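Precorrin-8x Methyl Mutase (Thermus thermophilus, PDB 1V9C) probably catalyses the methyl-group migration that isomerises precorrin-8X in the biosynthesis of adenosylcobalamin. Local coordinates at residues L60-Q64 with L200-A204; L126-G132 with A151-L157. One frame throughout, in Å; residues are numbered along the deposited sequence.

How the contacts relate
Two levels of a doubly wound alpha/beta fold, sheet pairing and helix packing, appear here in one chain. From the N terminus, the chain first meets 60-64 on helix 55-65, then passes through 126-132, a turn followed by the start of strand 130-133. Helix 137-147 carries it to 151-157, where contact 2 closes a short beta-alpha-beta loop. Only at 200-204, on helix 190-205, does contact 1 close the much longer loop within which contact 2 lies. Contact 2 joins neighbouring strands of the sheet, and contact 1 joins two helices covering one of its faces. The layers touch directly: A62 rests on A154 and I130, I63 on I130, and L200 on L155.

Contact 1: residues L60-Q64 with L200-A204; sequences LKAIQ and LIRLA. With SO4 (sulfate ion), chain F.
L60, I63 and Q64 of helix 55-65 meet helix 190-205 in a buried helix-helix packing contact on one face of the doubly wound sheet. The short segments cross steeply, at -79°, with their axes 9.0 Å apart, and the nearest backbones are those of L60 and A204. The small side chain of A204 points at the opposing helix, where CB of A204 lies 3.8 Å from CG2 of I63. The two branches of I63 divide the work. With CG1 beside the backbone N and anti to the carbonyl carbon (chi1 -70°), CG2 is turned to A204, while the extended CG1 arm drives CD1 against L200. Here CD1 of I63 comes within 3.2 Å of CB of L200, tighter than usual carbon contact, and the two side chains cross at about a right angle. L60 reaches across mainly with CD2, 3.9 Å from CD2 of L200, equally near CB of L203, and 3.4 Å from the carbonyl O of L200, while its CB faces CB of A204. That L200 carbonyl already accepts the helical bond from A204 N. Q64, its chain extended, brings OE1 to 3.5 Å from A204 O at the exposed margin, a proximity that is not a hydrogen bond. On the side of helix 190-205 turned from helix 55-65, R202 NH1 donates to O3 of a sulfate, probably from the crystallisation liquor, at 2.8 Å; R35 also bonds this sulfate. The joint between the helices is thus largely apolar, resting on the shape fit of branched side chains around an alanine, with the charge of R202 directed away from the interface.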
ATOM      1  N   LEU B  60      -6.506 -17.442  12.144  1.00 34.47           N
ATOM      2  CA  LEU B  60      -5.446 -17.849  13.072  1.00 36.43           C
ATOM      3  C   LEU B  60      -5.080 -19.310  12.840  1.00 38.30           C
ATOM      4  O   LEU B  60      -3.901 -19.671  12.743  1.00 40.38           O
ATOM      5  CB  LEU B  60      -5.903 -17.666  14.522  1.00 36.99           C
ATOM      6  CG  LEU B  60      -6.574 -16.335  14.880  1.00 34.80           C
ATOM      7  CD1 LEU B  60      -6.569 -16.170  16.376  1.00 36.07           C
ATOM      8  CD2 LEU B  60      -5.834 -15.178  14.225  1.00 36.44           C
ATOM      9  N   LYS B  61      -6.112 -20.141  12.766  1.00 38.02           N
ATOM     10  CA  LYS B  61      -5.954 -21.567  12.535  1.00 42.16           C
ATOM     11  C   LYS B  61      -5.110 -21.816  11.283  1.00 39.39           C
ATOM     12  O   LYS B  61      -4.164 -22.607  11.310  1.00 39.53           O
ATOM     13  CB  LYS B  61      -7.341 -22.207  12.396  1.00 44.76           C
ATOM     14  CG  LYS B  61      -7.412 -23.445  11.514  1.00 54.16           C
ATOM     15  CD  LYS B  61      -6.822 -24.692  12.167  1.00 56.89           C
ATOM     16  CE  LYS B  61      -7.020 -25.906  11.259  1.00 55.41           C
ATOM     17  NZ  LYS B  61      -6.607 -27.186  11.896  1.00 57.65           N
ATOM     18  N   ALA B  62      -5.441 -21.132  10.190  1.00 36.60           N
ATOM     19  CA  ALA B  62      -4.690 -21.308   8.953  1.00 32.86           C
ATOM     20  C   ALA B  62      -3.265 -20.809   9.142  1.00 33.35           C
ATOM     21  O   ALA B  62      -2.300 -21.453   8.720  1.00 31.82           O
ATOM     22  CB  ALA B  62      -5.365 -20.559   7.826  1.00 35.28           C
ATOM     23  N   ILE B  63      -3.128 -19.655   9.780  1.00 33.60           N
ATOM     24  CA  ILE B  63      -1.805 -19.102  10.023  1.00 36.17           C
ATOM     25  C   ILE B  63      -0.941 -20.142  10.736  1.00 35.31           C
ATOM     26  O   ILE B  63       0.173 -20.438  10.311  1.00 39.34           O
ATOM     27  CB  ILE B  63      -1.891 -17.838  10.893  1.00 35.22           C
ATOM     28  CG1 ILE B  63      -2.527 -16.703  10.097  1.00 38.59           C
ATOM     29  CG2 ILE B  63      -0.525 -17.439  11.361  1.00 32.57           C
ATOM     30  CD1 ILE B  63      -2.934 -15.545  10.957  1.00 48.94           C
ATOM     31  N   GLN B  64      -1.477 -20.690  11.815  1.00 34.58           N
ATOM     32  CA  GLN B  64      -0.791 -21.697  12.621  1.00 39.98           C
ATOM     33  C   GLN B  64      -0.541 -23.018  11.903  1.00 41.84           C
ATOM     34  O   GLN B  64       0.407 -23.736  12.231  1.00 43.70           O
ATOM     35  CB  GLN B  64      -1.590 -21.954  13.896  1.00 35.60           C
ATOM     36  CG  GLN B  64      -1.502 -20.815  14.876  1.00 43.41           C
ATOM     37  CD  GLN B  64      -2.500 -20.938  15.995  1.00 49.11           C
ATOM     38  OE1 GLN B  64      -2.479 -20.158  16.952  1.00 51.87           O
ATOM     39  NE2 GLN B  64      -3.393 -21.916  15.885  1.00 50.34           N
ATOM     40  N   LEU B 200      -3.515 -10.639  11.964  1.00 24.45           N
ATOM     41  CA  LEU B 200      -3.845 -12.047  12.147  1.00 24.81           C
ATOM     42  C   LEU B 200      -2.664 -12.817  12.684  1.00 24.95           C
ATOM     43  O   LEU B 200      -2.817 -13.632  13.588  1.00 25.47           O
ATOM     44  CB  LEU B 200      -4.339 -12.667  10.838  1.00 25.76           C
ATOM     45  CG  LEU B 200      -5.729 -12.143  10.455  1.00 25.15           C
ATOM     46  CD1 LEU B 200      -6.193 -12.733   9.131  1.00 25.81           C
ATOM     47  CD2 LEU B 200      -6.691 -12.468  11.577  1.00 21.18           C
ATOM     48  N   ILE B 201      -1.482 -12.551  12.135  1.00 27.08           N
ATOM     49  CA  ILE B 201      -0.281 -13.221  12.588  1.00 28.38           C
ATOM     50  C   ILE B 201       0.010 -12.921  14.055  1.00 30.70           C
ATOM     51  O   ILE B 201       0.298 -13.836  14.827  1.00 32.02           O
ATOM     52  CB  ILE B 201       0.934 -12.814  11.751  1.00 29.51           C
ATOM     53  CG1 ILE B 201       0.827 -13.430  10.353  1.00 32.96           C
ATOM     54  CG2 ILE B 201       2.213 -13.255  12.449  1.00 28.34           C
ATOM     55  CD1 ILE B 201       1.975 -13.061   9.414  1.00 34.62           C
ATOM     56  N   ARG B 202      -0.064 -11.647  14.436  1.00 30.31           N
ATOM     57  CA  ARG B 202       0.203 -11.255  15.821  1.00 31.47           C
ATOM     58  C   ARG B 202      -0.781 -11.902  16.801  1.00 33.38           C
ATOM     59  O   ARG B 202      -0.395 -12.295  17.891  1.00 34.53           O
ATOM     60  CB  ARG B 202       0.137  -9.735  15.968  1.00 29.65           C
ATOM     61  CG  ARG B 202       0.324  -9.235  17.394  1.00 35.91           C
ATOM     62  CD  ARG B 202       1.743  -9.481  17.874  1.00 45.58           C
ATOM     63  NE  ARG B 202       1.959  -9.005  19.240  1.00 58.02           N
ATOM     64  CZ  ARG B 202       1.844  -7.737  19.631  1.00 63.06           C
ATOM     65  NH1 ARG B 202       1.513  -6.788  18.764  1.00 63.04           N
ATOM     66  NH2 ARG B 202       2.065  -7.416  20.898  1.00 66.92           N
ATOM     67  N   LEU B 203      -2.050 -11.996  16.413  1.00 35.33           N
ATOM     68  CA  LEU B 203      -3.065 -12.607  17.270  1.00 39.81           C
ATOM     69  C   LEU B 203      -2.749 -14.086  17.415  1.00 39.08           C
ATOM     70  O   LEU B 203      -2.893 -14.658  18.486  1.00 43.29           O
ATOM     71  CB  LEU B 203      -4.464 -12.460  16.659  1.00 37.71           C
ATOM     72  CG  LEU B 203      -5.327 -11.246  16.997  1.00 40.34           C
ATOM     73  CD1 LEU B 203      -6.535 -11.205  16.066  1.00 34.53           C
ATOM     74  CD2 LEU B 203      -5.768 -11.322  18.446  1.00 39.57           C
ATOM     75  N   ALA B 204      -2.322 -14.697  16.319  1.00 37.23           N
ATOM     76  CA  ALA B 204      -1.996 -16.107  16.313  1.00 33.83           C
ATOM     77  C   ALA B 204      -0.787 -16.359  17.196  1.00 39.85           C
ATOM     78  O   ALA B 204      -0.793 -17.267  18.024  1.00 43.00           O
ATOM     79  CB  ALA B 204      -1.718 -16.551  14.903  1.00 29.93           C
TER
HETATM   80  S   SO4 F1004       3.578  -6.785  15.469  1.00 41.80           S
HETATM   81  O1  SO4 F1004       3.424  -6.918  14.013  1.00 42.45           O
HETATM   82  O2  SO4 F1004       4.300  -7.953  16.007  1.00 46.87           O
HETATM   83  O3  SO4 F1004       2.248  -6.685  16.091  1.00 41.37           O
HETATM   84  O4  SO4 F1004       4.339  -5.560  15.769  1.00 44.10           O

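Contact 2: residues L126-G132 with A151-L157; sequences LDGAIVG and ARPALVL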
ATOM      1  N   LEU B 126      -5.483 -23.209  -3.554  1.00 46.70           N
ATOM      2  CA  LEU B 126      -6.622 -22.532  -2.954  1.00 47.84           C
ATOM      3  C   LEU B 126      -7.154 -23.164  -1.693  1.00 50.34           C
ATOM      4  O   LEU B 126      -7.659 -22.469  -0.810  1.00 53.69           O
ATOM      5  CB  LEU B 126      -7.767 -22.419  -3.956  1.00 44.88           C
ATOM      6  CG  LEU B 126      -7.554 -21.487  -5.139  1.00 43.58           C
ATOM      7  CD1 LEU B 126      -8.803 -21.491  -5.991  1.00 39.73           C
ATOM      8  CD2 LEU B 126      -7.243 -20.092  -4.645  1.00 42.63           C
ATOM      9  N   ASP B 127      -7.062 -24.481  -1.603  1.00 52.85           N
ATOM     10  CA  ASP B 127      -7.576 -25.162  -0.432  1.00 52.94           C
ATOM     11  C   ASP B 127      -6.643 -25.024   0.759  1.00 51.64           C
ATOM     12  O   ASP B 127      -5.472 -25.410   0.704  1.00 51.63           O
ATOM     13  CB  ASP B 127      -7.852 -26.630  -0.764  1.00 57.79           C
ATOM     14  CG  ASP B 127      -8.965 -26.792  -1.796  1.00 61.51           C
ATOM     15  OD1 ASP B 127     -10.097 -26.320  -1.542  1.00 61.61           O
ATOM     16  OD2 ASP B 127      -8.707 -27.382  -2.864  1.00 63.59           O
ATOM     17  N   GLY B 128      -7.187 -24.451   1.831  1.00 49.79           N
ATOM     18  CA  GLY B 128      -6.432 -24.231   3.052  1.00 47.13           C
ATOM     19  C   GLY B 128      -5.703 -22.897   3.046  1.00 44.19           C
ATOM     20  O   GLY B 128      -5.081 -22.514   4.034  1.00 45.45           O
ATOM     21  N   ALA B 129      -5.799 -22.173   1.939  1.00 40.95           N
ATOM     22  CA  ALA B 129      -5.101 -20.902   1.813  1.00 36.66           C
ATOM     23  C   ALA B 129      -5.846 -19.654   2.255  1.00 36.11           C
ATOM     24  O   ALA B 129      -7.078 -19.619   2.309  1.00 36.45           O
ATOM     25  CB  ALA B 129      -4.629 -20.725   0.389  1.00 38.63           C
ATOM     26  N   ILE B 130      -5.065 -18.635   2.602  1.00 30.85           N
ATOM     27  CA  ILE B 130      -5.600 -17.347   2.994  1.00 27.07           C
ATOM     28  C   ILE B 130      -5.354 -16.520   1.744  1.00 26.78           C
ATOM     29  O   ILE B 130      -4.218 -16.410   1.287  1.00 27.73           O
ATOM     30  CB  ILE B 130      -4.826 -16.747   4.189  1.00 23.86           C
ATOM     31  CG1 ILE B 130      -5.185 -17.515   5.461  1.00 22.50           C
ATOM     32  CG2 ILE B 130      -5.197 -15.265   4.360  1.00 21.57           C
ATOM     33  CD1 ILE B 130      -4.259 -17.236   6.638  1.00 25.93           C
ATOM     34  N   VAL B 131      -6.417 -15.967   1.178  1.00 27.64           N
ATOM     35  CA  VAL B 131      -6.306 -15.181  -0.038  1.00 28.54           C
ATOM     36  C   VAL B 131      -6.462 -13.695   0.232  1.00 28.71           C
ATOM     37  O   VAL B 131      -7.430 -13.269   0.854  1.00 28.62           O
ATOM     38  CB  VAL B 131      -7.361 -15.608  -1.071  1.00 28.91           C
ATOM     39  CG1 VAL B 131      -7.139 -14.853  -2.371  1.00 29.37           C
ATOM     40  CG2 VAL B 131      -7.264 -17.117  -1.312  1.00 29.18           C
ATOM     41  N   GLY B 132      -5.495 -12.915  -0.239  1.00 26.70           N
ATOM     42  CA  GLY B 132      -5.527 -11.481  -0.026  1.00 22.54           C
ATOM     43  C   GLY B 132      -5.694 -10.710  -1.314  1.00 23.13           C
ATOM     44  O   GLY B 132      -4.820 -10.729  -2.186  1.00 23.14           O
ATOM     45  N   ALA B 151     -13.637 -24.976  -4.681  1.00 53.37           N
ATOM     46  CA  ALA B 151     -12.429 -24.420  -4.083  1.00 47.93           C
ATOM     47  C   ALA B 151     -12.778 -23.999  -2.652  1.00 45.08           C
ATOM     48  O   ALA B 151     -13.820 -23.385  -2.425  1.00 40.17           O
ATOM     49  CB  ALA B 151     -11.946 -23.226  -4.892  1.00 46.13           C
ATOM     50  N   ARG B 152     -11.922 -24.352  -1.694  1.00 45.19           N
ATOM     51  CA  ARG B 152     -12.157 -24.012  -0.289  1.00 48.27           C
ATOM     52  C   ARG B 152     -10.968 -23.334   0.417  1.00 47.67           C
ATOM     53  O   ARG B 152     -10.219 -23.965   1.175  1.00 43.43           O
ATOM     54  CB  ARG B 152     -12.586 -25.265   0.497  1.00 49.32           C
ATOM     55  CG  ARG B 152     -13.901 -25.885   0.018  1.00 51.18           C
ATOM     56  CD  ARG B 152     -15.002 -24.830  -0.097  1.00 53.19           C
ATOM     57  NE  ARG B 152     -16.236 -25.370  -0.657  1.00 52.20           N
ATOM     58  CZ  ARG B 152     -17.217 -24.631  -1.166  1.00 56.10           C
ATOM     59  NH1 ARG B 152     -17.115 -23.309  -1.194  1.00 56.20           N
ATOM     60  NH2 ARG B 152     -18.309 -25.214  -1.642  1.00 56.36           N
ATOM     61  N   PRO B 153     -10.778 -22.030   0.166  1.00 47.34           N
ATOM     62  CA  PRO B 153      -9.678 -21.291   0.799  1.00 44.60           C
ATOM     63  C   PRO B 153     -10.003 -21.185   2.286  1.00 41.70           C
ATOM     64  O   PRO B 153     -11.169 -21.087   2.656  1.00 42.83           O
ATOM     65  CB  PRO B 153      -9.737 -19.927   0.115  1.00 45.09           C
ATOM     66  CG  PRO B 153     -10.404 -20.208  -1.202  1.00 48.03           C
ATOM     67  CD  PRO B 153     -11.480 -21.192  -0.820  1.00 45.47           C
ATOM     68  N   ALA B 154      -8.992 -21.213   3.140  1.00 37.25           N
ATOM     69  CA  ALA B 154      -9.250 -21.109   4.569  1.00 35.97           C
ATOM     70  C   ALA B 154      -9.908 -19.775   4.884  1.00 34.47           C
ATOM     71  O   ALA B 154     -10.822 -19.718   5.704  1.00 36.58           O
ATOM     72  CB  ALA B 154      -7.949 -21.255   5.360  1.00 37.54           C
ATOM     73  N   LEU B 155      -9.452 -18.705   4.230  1.00 32.66           N
ATOM     74  CA  LEU B 155     -10.011 -17.367   4.455  1.00 32.21           C
ATOM     75  C   LEU B 155      -9.745 -16.432   3.288  1.00 31.65           C
ATOM     76  O   LEU B 155      -8.702 -16.511   2.648  1.00 32.65           O
ATOM     77  CB  LEU B 155      -9.424 -16.753   5.734  1.00 30.83           C
ATOM     78  CG  LEU B 155      -9.665 -15.249   5.961  1.00 31.23           C
ATOM     79  CD1 LEU B 155     -11.159 -14.942   6.204  1.00 20.31           C
ATOM     80  CD2 LEU B 155      -8.837 -14.811   7.158  1.00 26.16           C
ATOM     81  N   VAL B 156     -10.680 -15.528   3.029  1.00 31.67           N
ATOM     82  CA  VAL B 156     -10.529 -14.585   1.928  1.00 30.29           C
ATOM     83  C   VAL B 156     -10.704 -13.134   2.372  1.00 33.24           C
ATOM     84  O   VAL B 156     -11.743 -12.754   2.903  1.00 29.08           O
ATOM     85  CB  VAL B 156     -11.553 -14.870   0.792  1.00 31.71           C
ATOM     86  CG1 VAL B 156     -11.403 -13.834  -0.322  1.00 23.83           C
ATOM     87  CG2 VAL B 156     -11.339 -16.259   0.243  1.00 26.22           C
ATOM     88  N   LEU B 157      -9.671 -12.330   2.146  1.00 31.96           N
ATOM     89  CA  LEU B 157      -9.705 -10.917   2.494  1.00 32.49           C
ATOM     90  C   LEU B 157     -10.085 -10.155   1.215  1.00 31.42           C
ATOM     91  O   LEU B 157      -9.267  -9.977   0.309  1.00 28.78           O
ATOM     92  CB  LEU B 157      -8.330 -10.471   3.006  1.00 35.33           C
ATOM     93  CG  LEU B 157      -7.760 -11.212   4.218  1.00 33.32           C
ATOM     94  CD1 LEU B 157      -6.391 -10.658   4.557  1.00 39.37           C
ATOM     95  CD2 LEU B 157      -8.696 -11.073   5.399  1.00 38.16           C
TER
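The beta-alpha-beta unit of strand 130-133, helix 137-147 and strand 155-158 brings I130, V131 and G132 beside L155, V156 and L157 as parallel neighbours in the sheet. V131 is gripped on both backbone sides: its N donates to L155 O at 2.8 Å, and its O receives L157 N at an almost straight 174°. Side chains alternate between the faces. I130, L155 and L157 turn to the face covered by helices 55-65 and 190-205, whereas V131 and V156 occupy the other, where F139 and L143 of helix 137-147 touch V131. V131 has CG1 opposite its own backbone N (chi1 -175°), which turns the other methyl, CG2, onto the P153 ring, 4.0 Å from CB of P153. Before the strands, L126 to A129 form a type II turn, with G128 at its third position, where the positive phi of 88° suits glycine. The turn is laced to the 151-157 segment by G128 N, bonded to R152 O at 3.1 Å, and by A129 O, which accepts L155 N. At the exposed end, the carboxylate of D127 reaches back to the main chain: its OD1, met nearly along the C-O bond direction, accepts R152 N at 2.7 Å.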